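Side-chain contacts in putative glycoside hydrolase (PDB 4ONZ), which is of unknown function but, as a putative glycoside hydrolase, probably adopts the five-bladed beta-propeller fold of its clan: residues W13-F18 with P251-K256; M39-V44 with Q113-G118; D91-K96 with V345-C350; L131-Y136 with G180-K185; S243-C248 with N279-G284. All coordinates share one frame; numbering follows the deposited sequence. Where two conformers were deposited one is given.

Interaction 1: residues W13-F18 with P251-K256; sequences WVIGPF and PAIRTK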
# COMPACT_ATOMS: atom_id res chain seq x y z
N TRP A 13 12.34 18.49 2.60
CA TRP A 13 11.73 17.38 3.32
C TRP A 13 11.27 16.21 2.43
O TRP A 13 10.95 15.13 2.94
CB TRP A 13 10.52 17.89 4.11
CG TRP A 13 9.42 18.47 3.26
CD1 TRP A 13 9.25 19.78 2.91
CD2 TRP A 13 8.34 17.75 2.64
NE1 TRP A 13 8.13 19.92 2.12
CE2 TRP A 13 7.56 18.69 1.94
CE3 TRP A 13 7.96 16.41 2.61
CZ2 TRP A 13 6.42 18.33 1.22
CZ3 TRP A 13 6.83 16.05 1.89
CH2 TRP A 13 6.07 17.01 1.21
N VAL A 14 11.24 16.43 1.13
CA VAL A 14 10.74 15.44 0.18
C VAL A 14 11.66 14.23 0.09
O VAL A 14 12.87 14.37 0.02
CB VAL A 14 10.54 16.07 -1.21
CG1 VAL A 14 10.05 15.05 -2.22
CG2 VAL A 14 9.55 17.23 -1.13
N ILE A 15 11.09 13.03 0.11
CA ILE A 15 11.88 11.82 -0.01
C ILE A 15 12.07 11.54 -1.49
O ILE A 15 11.11 11.49 -2.27
CB ILE A 15 11.23 10.62 0.70
CG1 ILE A 15 10.99 10.94 2.17
CG2 ILE A 15 12.12 9.39 0.56
CD1 ILE A 15 10.27 9.87 2.95
N GLY A 16 13.33 11.38 -1.89
CA GLY A 16 13.69 11.14 -3.28
C GLY A 16 15.00 11.82 -3.64
O GLY A 16 15.70 12.31 -2.76
N PRO A 17 15.33 11.86 -4.94
CA PRO A 17 14.53 11.33 -6.04
C PRO A 17 14.62 9.81 -6.17
O PRO A 17 15.65 9.22 -5.81
CB PRO A 17 15.15 12.01 -7.27
CG PRO A 17 16.58 12.19 -6.91
CD PRO A 17 16.65 12.34 -5.41
N PHE A 18 13.54 9.20 -6.65
CA PHE A 18 13.50 7.77 -6.91
C PHE A 18 13.72 7.58 -8.41
O PHE A 18 12.95 8.08 -9.22
CB PHE A 18 12.17 7.16 -6.48
CG PHE A 18 11.98 7.12 -5.00
CD1 PHE A 18 11.45 8.21 -4.32
CD2 PHE A 18 12.33 5.99 -4.28
CE1 PHE A 18 11.26 8.17 -2.95
CE2 PHE A 18 12.15 5.95 -2.92
CZ PHE A 18 11.62 7.04 -2.24
N PRO A 251 3.43 2.43 3.92
CA PRO A 251 3.42 2.88 5.32
C PRO A 251 4.08 4.25 5.48
O PRO A 251 5.04 4.53 4.78
CB PRO A 251 4.23 1.79 6.02
CG PRO A 251 3.92 0.57 5.23
CD PRO A 251 3.90 1.03 3.80
N ALA A 252 3.54 5.11 6.34
CA ALA A 252 4.09 6.45 6.54
C ALA A 252 5.43 6.30 7.24
O ALA A 252 5.69 5.30 7.92
CB ALA A 252 3.14 7.31 7.36
N ILE A 253 6.29 7.29 7.08
CA ILE A 253 7.62 7.19 7.64
C ILE A 253 8.08 8.48 8.33
O ILE A 253 7.97 9.57 7.77
CB ILE A 253 8.61 6.72 6.55
CG1 ILE A 253 9.99 6.41 7.15
CG2 ILE A 253 8.73 7.73 5.41
CD1 ILE A 253 10.96 5.83 6.14
N ARG A 254 8.58 8.33 9.56
CA ARG A 254 9.13 9.47 10.29
C ARG A 254 10.44 9.93 9.64
O ARG A 254 11.22 9.11 9.15
CB ARG A 254 9.40 9.11 11.75
CG ARG A 254 8.16 8.96 12.62
CD ARG A 254 8.58 9.07 14.08
NE ARG A 254 7.50 8.80 15.02
CZ ARG A 254 6.64 9.70 15.50
NH1 ARG A 254 6.70 10.98 15.13
NH2 ARG A 254 5.71 9.32 16.37
N THR A 255 10.65 11.25 9.63
CA THR A 255 11.87 11.88 9.09
C THR A 255 12.25 13.02 10.03
O THR A 255 11.49 13.34 10.94
CB THR A 255 11.65 12.49 7.69
OG1 THR A 255 10.81 13.65 7.78
CG2 THR A 255 11.03 11.48 6.73
N LYS A 256 13.40 13.65 9.79
CA LYS A 256 13.85 14.79 10.62
C LYS A 256 12.83 15.93 10.64
O LYS A 256 12.71 16.64 11.64
CB LYS A 256 15.16 15.37 10.10
CG LYS A 256 16.38 14.46 10.14
CD LYS A 256 17.62 15.24 9.71
CE LYS A 256 18.82 14.33 9.50
NZ LYS A 256 19.16 13.54 10.72
O HOH W 1 11.65 14.84 5.50
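Ile15, in the loop near the N-terminus, points toward strand 245-255, where Ile253 and Thr255 point back at it. From the Ile15 CB, the CG1 branch leaves beside the backbone N and opposite the carbonyl carbon (chi1 -57°), and an extended chi2 of 176° carries CD1 straight outward as the tip. That methyl makes the side-chain contact by itself: Ile15 CD1 lies 3.6 Å from Ile253 CG2 and, more loosely, 4.2 Å from Thr255 CG2. Both partners offer a branch methyl, and the side chains meet at a slant. Beside this apolar patch a water donates to both segments, at 2.7 Å from Trp13 O and 2.7 Å from Thr255 OG1. The threonine hydroxyl is also hydrogen-bonded to Gly258 O at the start of the next strand, 258-266, so its polar branch is tied back to its own hairpin while its methyl serves the packing. The carbonyl of Ile15 is taken by Gln285 NE2. Val260 of strand 258-266 and Leu334 of strand 333-340 also touch Ile15, which therefore fills a position between two different sheets. Such hydrophobic filling between neighbouring sheets is consistent with the blade-to-blade packing of a beta-propeller.

Interaction 2: residues M39-V44 with Q113-G118; sequences MRKQQV and QDWPGG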
# COMPACT_ATOMS: atom_id res chain seq x y z
N MSE A 39 -11.59 -22.41 -2.38
CA MSE A 39 -12.92 -21.82 -2.59
C MSE A 39 -13.53 -22.44 -3.83
O MSE A 39 -14.59 -23.07 -3.75
CB MSE A 39 -12.81 -20.29 -2.70
CG MSE A 39 -14.17 -19.67 -3.01
SE MSE A 39 -13.98 -17.72 -3.12
CE MSE A 39 -13.10 -17.62 -4.87
N ARG A 40 -12.84 -22.30 -4.97
CA ARG A 40 -13.32 -22.82 -6.26
C ARG A 40 -13.20 -24.35 -6.34
O ARG A 40 -13.79 -24.96 -7.22
CB ARG A 40 -12.52 -22.25 -7.43
CG ARG A 40 -12.48 -20.74 -7.59
CD ARG A 40 -13.80 -20.13 -8.04
NE ARG A 40 -13.62 -18.69 -8.31
CZ ARG A 40 -14.59 -17.79 -8.46
NH1 ARG A 40 -15.87 -18.14 -8.35
NH2 ARG A 40 -14.29 -16.52 -8.69
N LYS A 41 -12.38 -24.93 -5.47
CA LYS A 41 -12.19 -26.37 -5.40
C LYS A 41 -11.75 -26.91 -6.76
O LYS A 41 -12.33 -27.87 -7.28
CB LYS A 41 -13.47 -27.04 -4.88
CG LYS A 41 -13.79 -26.59 -3.46
CD LYS A 41 -15.24 -26.81 -3.06
CE LYS A 41 -15.50 -26.34 -1.63
NZ LYS A 41 -15.20 -24.90 -1.41
N GLN A 42 -10.74 -26.26 -7.32
CA GLN A 42 -10.16 -26.62 -8.61
C GLN A 42 -8.88 -25.84 -8.83
O GLN A 42 -8.60 -24.87 -8.11
CB GLN A 42 -11.15 -26.31 -9.75
CG GLN A 42 -11.43 -24.84 -9.97
CD GLN A 42 -12.52 -24.62 -11.01
OE1 GLN A 42 -13.64 -25.10 -10.84
NE2 GLN A 42 -12.20 -23.90 -12.07
N GLN A 43 -8.10 -26.25 -9.83
CA GLN A 43 -6.86 -25.56 -10.17
C GLN A 43 -7.22 -24.19 -10.75
O GLN A 43 -8.11 -24.08 -11.59
CB GLN A 43 -6.04 -26.34 -11.20
CG GLN A 43 -5.65 -27.76 -10.81
CD GLN A 43 -4.71 -27.87 -9.62
OE1 GLN A 43 -4.09 -26.89 -9.19
NE2 GLN A 43 -4.59 -29.08 -9.07
N VAL A 44 -6.52 -23.16 -10.29
CA VAL A 44 -6.80 -21.79 -10.71
C VAL A 44 -5.50 -21.10 -11.10
O VAL A 44 -4.50 -21.22 -10.39
CB VAL A 44 -7.48 -21.01 -9.56
CG1 VAL A 44 -7.58 -19.52 -9.88
CG2 VAL A 44 -8.87 -21.58 -9.30
N GLN A 113 -16.19 -11.89 4.37
CA GLN A 113 -15.36 -10.72 4.04
C GLN A 113 -14.65 -10.78 2.69
O GLN A 113 -14.59 -9.76 2.00
CB GLN A 113 -14.33 -10.51 5.16
CG GLN A 113 -15.02 -10.16 6.47
CD GLN A 113 -14.16 -10.34 7.70
OE1 GLN A 113 -12.93 -10.33 7.65
NE2 GLN A 113 -14.83 -10.50 8.84
N ASP A 114 -14.12 -11.96 2.33
CA ASP A 114 -13.33 -12.08 1.10
C ASP A 114 -13.80 -13.10 0.05
O ASP A 114 -13.12 -13.30 -0.95
CB ASP A 114 -11.85 -12.30 1.44
CG ASP A 114 -11.60 -13.57 2.24
OD1 ASP A 114 -12.46 -14.48 2.20
OD2 ASP A 114 -10.52 -13.67 2.89
N TRP A 115 -14.94 -13.76 0.26
CA TRP A 115 -15.50 -14.62 -0.78
C TRP A 115 -16.50 -13.75 -1.55
O TRP A 115 -17.36 -13.13 -0.94
CB TRP A 115 -16.23 -15.84 -0.21
CG TRP A 115 -15.34 -16.96 0.22
CD1 TRP A 115 -14.15 -16.86 0.88
CD2 TRP A 115 -15.62 -18.37 0.12
NE1 TRP A 115 -13.65 -18.12 1.15
CE2 TRP A 115 -14.53 -19.06 0.68
CE3 TRP A 115 -16.68 -19.10 -0.43
CZ2 TRP A 115 -14.48 -20.45 0.74
CZ3 TRP A 115 -16.63 -20.48 -0.37
CH2 TRP A 115 -15.53 -21.14 0.20
N PRO A 116 -16.40 -13.71 -2.89
CA PRO A 116 -15.45 -14.36 -3.79
C PRO A 116 -14.37 -13.44 -4.35
O PRO A 116 -13.47 -13.90 -5.09
CB PRO A 116 -16.37 -14.84 -4.93
CG PRO A 116 -17.42 -13.77 -5.00
CD PRO A 116 -17.53 -13.13 -3.64
N GLY A 117 -14.43 -12.15 -4.01
CA GLY A 117 -13.48 -11.17 -4.56
C GLY A 117 -12.04 -11.26 -4.11
O GLY A 117 -11.13 -10.76 -4.79
N GLY A 118 -11.81 -11.86 -2.95
CA GLY A 118 -10.45 -12.05 -2.48
C GLY A 118 -9.85 -10.91 -1.67
O GLY A 118 -10.56 -10.09 -1.07
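Met39, a selenomethionine, lies flat over the indole of Trp115, its chain running along one face of the bicycle. With CG anti to the backbone N and chi2 extended as well, CB, CG and SE follow each other in a line above the rings: Met39 CB stands 3.8 Å from Trp115 CZ2, and Met39 CG sits 3.5 Å from the centroid of the Trp115 six-membered ring, only 4° off its normal, a CH-pi contact. One atom further on, Met39 SE is 3.8 Å from the centroid of the Trp115 five-membered ring, the Met-aromatic part of the stack. The chain then bends at chi3 (75°), turning Met39 CE away from the indole to 3.7 Å from Pro116 O, while Met39 SE approaches Pro116 CA at 3.7 Å. The same methyl covers a face of the Arg40 guanidinium, toward its rim. Lys41 bends at its last torsion, so that NZ folds back to Met39 O at 3.0 Å; the same ammonium is also hydrogen-bonded to Pro38 O. Lys41 NZ comes obliquely to within 4.1 Å of Trp115 CH2. Lys41 and Gln42 both face Cys37, forming a G1 beta bulge in the hairpin of strands 34-37 and 42-45. Chemically, dispersion between a polarisable selenoether chain and an indole face joins this hairpin turn to the loop after helix 111-114, with the lysine's charge held at the margin by backbone carbonyls.

Interaction 3: residues D91-K96 with V345-C350; sequences DGIEMK and VAVAVC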
# COMPACT_ATOMS: atom_id res chain seq x y z
N ASP A 91 18.69 -8.26 -4.09
CA ASP A 91 19.08 -6.89 -4.45
C ASP A 91 17.93 -5.91 -4.71
O ASP A 91 18.17 -4.74 -5.01
CB ASP A 91 19.98 -6.96 -5.71
CG ASP A 91 19.29 -7.63 -6.92
OD1 ASP A 91 18.10 -8.02 -6.83
OD2 ASP A 91 19.94 -7.75 -7.99
N GLY A 92 16.69 -6.38 -4.60
CA GLY A 92 15.51 -5.53 -4.84
C GLY A 92 15.05 -5.52 -6.28
O GLY A 92 14.02 -4.91 -6.59
N ILE A 93 15.78 -6.23 -7.15
CA ILE A 93 15.51 -6.28 -8.59
C ILE A 93 15.10 -7.67 -9.05
O ILE A 93 14.02 -7.85 -9.62
CB ILE A 93 16.77 -5.84 -9.38
CG1 ILE A 93 17.31 -4.51 -8.84
CG2 ILE A 93 16.48 -5.75 -10.87
CD1 ILE A 93 16.32 -3.37 -8.88
N GLU A 94 15.96 -8.66 -8.83
CA GLU A 94 15.65 -10.04 -9.20
C GLU A 94 14.65 -10.61 -8.19
O GLU A 94 14.79 -10.40 -6.99
CB GLU A 94 16.91 -10.89 -9.29
CG GLU A 94 17.92 -10.38 -10.31
CD GLU A 94 17.33 -10.27 -11.71
OE1 GLU A 94 16.49 -11.11 -12.08
OE2 GLU A 94 17.73 -9.34 -12.45
N MSE A 95 13.64 -11.31 -8.70
CA MSE A 95 12.58 -11.85 -7.86
C MSE A 95 12.46 -13.35 -7.97
O MSE A 95 12.44 -13.89 -9.07
CB MSE A 95 11.24 -11.26 -8.31
CG MSE A 95 11.15 -9.74 -8.21
SE MSE A 95 10.94 -9.15 -6.35
CE MSE A 95 11.88 -7.43 -6.45
N LYS A 96 12.40 -14.03 -6.82
CA LYS A 96 12.18 -15.47 -6.76
C LYS A 96 10.77 -15.62 -6.20
O LYS A 96 10.53 -15.27 -5.04
CB LYS A 96 13.23 -16.13 -5.87
CG LYS A 96 13.10 -17.64 -5.71
CD LYS A 96 14.19 -18.18 -4.79
CE LYS A 96 13.96 -19.62 -4.39
NZ LYS A 96 13.83 -20.54 -5.56
N VAL A 345 4.46 -5.11 -11.63
CA VAL A 345 5.15 -4.47 -10.51
C VAL A 345 6.48 -3.91 -11.01
O VAL A 345 7.21 -4.58 -11.75
CB VAL A 345 5.42 -5.42 -9.34
CG1 VAL A 345 6.26 -4.73 -8.25
CG2 VAL A 345 4.12 -5.94 -8.74
N ALA A 346 6.76 -2.67 -10.61
CA ALA A 346 8.01 -2.01 -10.96
C ALA A 346 8.68 -1.45 -9.72
O ALA A 346 8.06 -1.33 -8.65
CB ALA A 346 7.77 -0.91 -11.98
N VAL A 347 9.95 -1.11 -9.87
CA VAL A 347 10.75 -0.59 -8.77
C VAL A 347 11.50 0.68 -9.17
O VAL A 347 11.90 0.85 -10.34
CB VAL A 347 11.77 -1.67 -8.28
CG1 VAL A 347 12.83 -1.96 -9.34
CG2 VAL A 347 12.44 -1.24 -6.98
N ALA A 348 11.67 1.58 -8.20
CA ALA A 348 12.46 2.81 -8.36
C ALA A 348 13.25 2.94 -7.07
O ALA A 348 12.79 2.52 -6.00
CB ALA A 348 11.60 4.03 -8.62
N VAL A 349 14.44 3.53 -7.16
CA VAL A 349 15.38 3.54 -6.04
C VAL A 349 15.91 4.93 -5.70
O VAL A 349 16.19 5.71 -6.60
CB VAL A 349 16.59 2.63 -6.41
CG1 VAL A 349 17.54 2.48 -5.23
CG2 VAL A 349 16.09 1.27 -6.89
N CYS A 350 16.04 5.20 -4.40
CA CYS A 350 16.55 6.47 -3.88
C CYS A 350 17.77 6.22 -3.00
O CYS A 350 17.72 5.41 -2.07
CB CYS A 350 15.47 7.16 -3.06
SG CYS A 350 15.95 8.71 -2.26
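Ile93 against Val347 is a small, buried apolar contact that joins the turn between strands 82-89 and 96-97 to the outermost strand of another sheet, 344-350. One methyl from each side does most of the work: Ile93 CD1 lies 3.8 Å from Val347 CG1, and the two side chains cross at about a right angle. The isoleucine bends at its second torsion (chi2 -58°), which swings CD1 nearer to the strand than its CB direction would suggest. On the valine, CG1 takes the position between backbone N and carbonyl carbon (chi1 67°), leaving CG2 anti to the N; this second methyl faces the turn backbone, with Val347 CG2 4.0 Å from Gly92 O. That carbonyl is hydrogen-bonded to Tyr337 OH, whose side chain also touches Val347. Behind the contact, Asp91 shapes the turn. Asp91 OD1 accepts from Ile93 N at 2.9 Å, an Asx turn, and from Glu94 N at 3.0 Å, three residues on, which makes it an Asx motif. The two donors use the oxygen differently: Glu94 N meets the syn lone pair, whereas Ile93 N arrives from above the carboxylate, 56° out of its plane. Ser89 OG adds bonds to Gly92 N and Glu94 O. Val347 N is hydrogen-bonded to Asn25 OD1. The chemistry is thus divided: polar side chains fix the turn backbone, including the position of the Ile93 main chain, and van der Waals contact between aliphatic tips closes the join between the two sheets.

Interaction 4: residues L131-Y136 with G180-K185; sequences LYVMLY and GSILTK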
# COMPACT_ATOMS: atom_id res chain seq x y z
N LEU A 131 6.91 -9.05 14.16
CA LEU A 131 5.57 -9.39 13.67
C LEU A 131 5.27 -8.53 12.45
O LEU A 131 5.39 -7.31 12.52
CB LEU A 131 4.49 -9.13 14.73
CG LEU A 131 3.07 -9.57 14.37
CD1 LEU A 131 2.98 -11.07 14.27
CD2 LEU A 131 2.05 -9.04 15.38
N TYR A 132 4.93 -9.16 11.33
CA TYR A 132 4.58 -8.43 10.12
C TYR A 132 3.09 -8.27 10.11
O TYR A 132 2.36 -9.25 10.27
CB TYR A 132 5.05 -9.16 8.87
CG TYR A 132 6.56 -9.23 8.78
CD1 TYR A 132 7.29 -8.22 8.15
CD2 TYR A 132 7.26 -10.30 9.32
CE1 TYR A 132 8.68 -8.28 8.06
CE2 TYR A 132 8.64 -10.37 9.25
CZ TYR A 132 9.35 -9.36 8.62
OH TYR A 132 10.73 -9.42 8.53
N VAL A 133 2.64 -7.03 9.95
CA VAL A 133 1.22 -6.70 9.94
C VAL A 133 0.83 -6.25 8.54
O VAL A 133 1.44 -5.31 8.00
CB VAL A 133 0.89 -5.58 10.95
CG1 VAL A 133 -0.62 -5.31 10.96
CG2 VAL A 133 1.34 -5.99 12.35
N MSE A 134 -0.18 -6.90 7.96
CA MSE A 134 -0.67 -6.55 6.65
C MSE A 134 -2.05 -5.95 6.75
O MSE A 134 -2.95 -6.53 7.36
CB MSE A 134 -0.73 -7.76 5.73
CG MSE A 134 -1.30 -7.41 4.35
SE MSE A 134 -1.62 -9.06 3.35
CE MSE A 134 0.22 -9.62 3.00
N LEU A 135 -2.19 -4.76 6.16
CA LEU A 135 -3.47 -4.10 5.98
C LEU A 135 -3.77 -4.29 4.49
O LEU A 135 -2.94 -3.93 3.65
CB LEU A 135 -3.42 -2.62 6.32
CG LEU A 135 -3.65 -2.21 7.78
CD1 LEU A 135 -5.12 -2.30 8.15
CD2 LEU A 135 -2.82 -3.04 8.74
N TYR A 136 -4.93 -4.86 4.20
CA TYR A 136 -5.34 -5.15 2.84
C TYR A 136 -6.86 -4.96 2.69
O TYR A 136 -7.57 -4.68 3.64
CB TYR A 136 -4.93 -6.59 2.45
CG TYR A 136 -5.66 -7.70 3.19
CD1 TYR A 136 -5.27 -8.11 4.46
CD2 TYR A 136 -6.76 -8.33 2.61
CE1 TYR A 136 -5.96 -9.13 5.12
CE2 TYR A 136 -7.43 -9.35 3.26
CZ TYR A 136 -7.03 -9.74 4.52
OH TYR A 136 -7.72 -10.76 5.16
N GLY A 180 -4.46 1.14 4.03
CA GLY A 180 -3.99 1.48 5.38
C GLY A 180 -2.48 1.61 5.47
O GLY A 180 -1.76 0.66 5.20
N SER A 181 -2.00 2.79 5.88
CA SER A 181 -0.56 3.08 6.00
C SER A 181 -0.11 3.31 7.44
O SER A 181 -0.20 4.42 7.99
CB SER A 181 -0.20 4.30 5.16
OG SER A 181 -0.52 4.06 3.81
N ILE A 182 0.41 2.25 8.05
CA ILE A 182 0.87 2.29 9.43
C ILE A 182 2.11 3.19 9.53
O ILE A 182 2.89 3.27 8.59
CB ILE A 182 1.18 0.88 9.96
CG1 ILE A 182 -0.09 0.03 9.93
CG2 ILE A 182 1.73 0.95 11.37
CD1 ILE A 182 0.14 -1.42 10.27
N LEU A 183 2.24 3.90 10.65
CA LEU A 183 3.40 4.77 10.88
C LEU A 183 4.63 3.91 11.21
O LEU A 183 4.56 3.00 12.03
CB LEU A 183 3.14 5.75 12.03
CG LEU A 183 4.30 6.71 12.36
CD1 LEU A 183 4.65 7.56 11.15
CD2 LEU A 183 3.93 7.59 13.53
N THR A 184 5.74 4.23 10.54
CA THR A 184 7.02 3.55 10.73
C THR A 184 8.15 4.56 10.88
O THR A 184 7.98 5.77 10.64
CB THR A 184 7.38 2.62 9.55
OG1 THR A 184 7.62 3.41 8.37
CG2 THR A 184 6.27 1.59 9.26
N LYS A 185 9.32 4.06 11.25
CA LYS A 185 10.53 4.87 11.37
C LYS A 185 11.74 3.97 11.15
O LYS A 185 11.63 2.76 11.33
CB LYS A 185 10.64 5.50 12.76
CG LYS A 185 10.95 4.50 13.86
CD LYS A 185 11.20 5.17 15.20
CE LYS A 185 11.51 4.11 16.25
NZ LYS A 185 11.58 4.68 17.63
O HOH W 2 -4.01 -1.40 2.85
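Packing between two sheets of the probable propeller, near the centre of the molecule, brings Val133 and Leu135 of strand 132-139 against Gly180 and Ile182 of strand 180-187. The short strand segments pass 7.3 Å apart at an angle of 150°, roughly antiparallel, and no direct hydrogen bond links them. Ile182 supplies the central tip. Its CG1 lies beside the backbone N and chi2 is extended (173°), so that CD1 projects to Leu135 CD2 at 3.7 Å and to Val133 CG1 at 4.0 Å, meeting each side chain at about a right angle. One isoleucine methyl thereby contacts two residues spaced two apart on the facing strand. Where the backbones come nearest, Gly180 brings no side chain, and Leu135 CB packs 3.8 Å from Gly180 O. A water is the polar link: it accepts from Gly180 N at 2.8 Å and gives a weak bond to Leu135 O at 2.9 Å. Leu135 also rests on Leu146 and Val148 of strand 144-151, extending the apolar layer across its own sheet. The interface is therefore held by aliphatic dispersion, while the water satisfies a buried glycine amide that has no direct partner on the facing strand.

Interaction 5: residues S243-C248 with N279-G284; sequences SLLTEC and NAYCAG
Extended torsions on Glu247 (CG anti to the backbone N, chi1 -176°) bring its carboxylate close to Tyr281, whose ring leaves its strand with CG beside the backbone N (chi1 -68°), so that its phenol end comes near strand 245-255. Glu247 OE1 comes within 3.7 Å of Tyr281 CE2, with carboxylate and ring planes 49° apart, an oblique approach. Their polar ends are joined through a water 2.6 Å from Glu247 OE1 and 2.7 Å from Tyr281 OH. The other carboxylate oxygen, OE2, is hydrogen-bonded to Ser179 OG, so both oxygens have partners. Leu245 closes on the same tyrosine: its CD1 is 3.4 Å from Tyr281 OH and 3.9 Å from Tyr281 CE2, beside the phenol end. At the outer end, Leu244 CD1 packs 3.8 Å from Asn279 OD1. These two leucines can both face the tyrosine's strand because Leu244 and Leu245 form a classic beta bulge opposite Lys266 of strand 258-266, which pairs with both strands. Phe323 meets the Tyr281 ring edge-to-face. An unknown ligand (UNL) lies about 3 Å from the Tyr281 side chain; it probably came from the crystallisation liquor, though molecules of this kind frequently settle in pockets. The contact implies mixed chemistry: a leucine methyl packs against the phenol, while a single water couples its hydroxyl to a carboxylate that a serine also holds.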
# COMPACT_ATOMS: atom_id res chain seq x y z
N SER A 243 -6.88 15.15 -7.87
CA SER A 243 -8.16 15.81 -8.08
C SER A 243 -9.39 14.93 -7.95
O SER A 243 -10.49 15.45 -7.79
CB SER A 243 -8.14 16.54 -9.42
OG SER A 243 -7.50 15.78 -10.42
N LEU A 244 -9.23 13.61 -8.03
CA LEU A 244 -10.35 12.69 -7.79
C LEU A 244 -10.18 11.89 -6.50
O LEU A 244 -11.16 11.64 -5.80
CB LEU A 244 -10.56 11.71 -8.94
CG LEU A 244 -11.05 12.29 -10.26
CD1 LEU A 244 -10.99 11.21 -11.33
CD2 LEU A 244 -12.45 12.86 -10.13
N LEU A 245 -8.95 11.50 -6.19
CA LEU A 245 -8.67 10.71 -5.00
C LEU A 245 -7.35 11.12 -4.39
O LEU A 245 -6.46 11.61 -5.08
CB LEU A 245 -8.52 9.23 -5.37
CG LEU A 245 -9.68 8.49 -6.01
CD1 LEU A 245 -9.23 7.09 -6.37
CD2 LEU A 245 -10.89 8.45 -5.07
N THR A 246 -7.25 10.87 -3.08
CA THR A 246 -6.01 11.07 -2.29
C THR A 246 -5.92 9.79 -1.49
O THR A 246 -6.50 9.70 -0.40
CB THR A 246 -6.07 12.27 -1.32
OG1 THR A 246 -7.24 12.17 -0.50
CG2 THR A 246 -6.10 13.60 -2.08
N GLU A 247 -5.20 8.82 -2.04
CA GLU A 247 -5.17 7.47 -1.49
C GLU A 247 -3.82 7.08 -0.88
O GLU A 247 -2.77 7.28 -1.48
CB GLU A 247 -5.57 6.49 -2.59
CG GLU A 247 -5.67 5.04 -2.14
CD GLU A 247 -6.38 4.14 -3.13
OE1 GLU A 247 -6.55 4.52 -4.30
OE2 GLU A 247 -6.77 3.03 -2.72
N CYS A 248 -3.86 6.47 0.31
CA CYS A 248 -2.64 6.09 0.99
C CYS A 248 -1.78 5.17 0.14
O CYS A 248 -2.27 4.29 -0.55
CB CYS A 248 -2.94 5.45 2.35
SG CYS A 248 -3.54 6.62 3.57
N ASN A 279 -7.61 10.38 -15.42
CA ASN A 279 -7.86 9.08 -14.78
C ASN A 279 -6.62 8.27 -14.36
O ASN A 279 -6.73 7.12 -13.96
CB ASN A 279 -8.82 8.22 -15.61
CG ASN A 279 -10.22 8.79 -15.65
OD1 ASN A 279 -10.69 9.40 -14.68
ND2 ASN A 279 -10.90 8.59 -16.76
N ALA A 280 -5.45 8.87 -14.42
CA ALA A 280 -4.24 8.16 -14.02
C ALA A 280 -3.87 8.56 -12.61
O ALA A 280 -4.25 9.62 -12.11
CB ALA A 280 -3.10 8.47 -14.97
N TYR A 281 -3.11 7.68 -11.97
CA TYR A 281 -2.60 7.93 -10.65
C TYR A 281 -1.15 8.38 -10.77
O TYR A 281 -0.40 7.88 -11.61
CB TYR A 281 -2.68 6.67 -9.78
CG TYR A 281 -4.06 6.18 -9.40
CD1 TYR A 281 -4.88 5.55 -10.34
CD2 TYR A 281 -4.54 6.30 -8.09
CE1 TYR A 281 -6.14 5.08 -10.00
CE2 TYR A 281 -5.79 5.80 -7.74
CZ TYR A 281 -6.59 5.19 -8.69
OH TYR A 281 -7.86 4.72 -8.35
N CYS A 282 -0.80 9.38 -9.96
CA CYS A 282 0.55 9.91 -9.81
C CYS A 282 0.74 10.01 -8.32
O CYS A 282 -0.23 10.11 -7.59
CB CYS A 282 0.68 11.31 -10.41
SG CYS A 282 0.31 11.38 -12.17
N ALA A 283 1.99 10.02 -7.86
CA ALA A 283 2.29 9.99 -6.43
C ALA A 283 2.72 11.35 -5.86
O ALA A 283 3.53 12.06 -6.44
CB ALA A 283 3.38 8.97 -6.18
N GLY A 284 2.16 11.68 -4.70
CA GLY A 284 2.50 12.90 -3.98
C GLY A 284 3.02 12.57 -2.61
O GLY A 284 3.16 11.40 -2.24
O HOH W 3 -8.33 3.58 -5.94

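Overall arrangement
Interactions 1, 4 and 5 each reach the same mixed sheet. Strand 245-255 serves both 1 and 5, whose centres are 18 Å apart, and neighbouring strand 180-187 brings in interaction 4, tied to 1 by Thr184 OG1 at 2.7 Å from Ala252 O and to 5 by packing of Ser181 on Cys248. Interaction 3 meets interaction 1 through Gly16, Pro17 and Phe18, which pack on Cys350 and Ala348. Interaction 2 lies apart, its centre about 37 Å from that of interaction 1 on the opposite side of the chain's centre, though its nearest atoms come within about 5 Å of interaction 4. The unknown ligand borders interaction 5, at Tyr281.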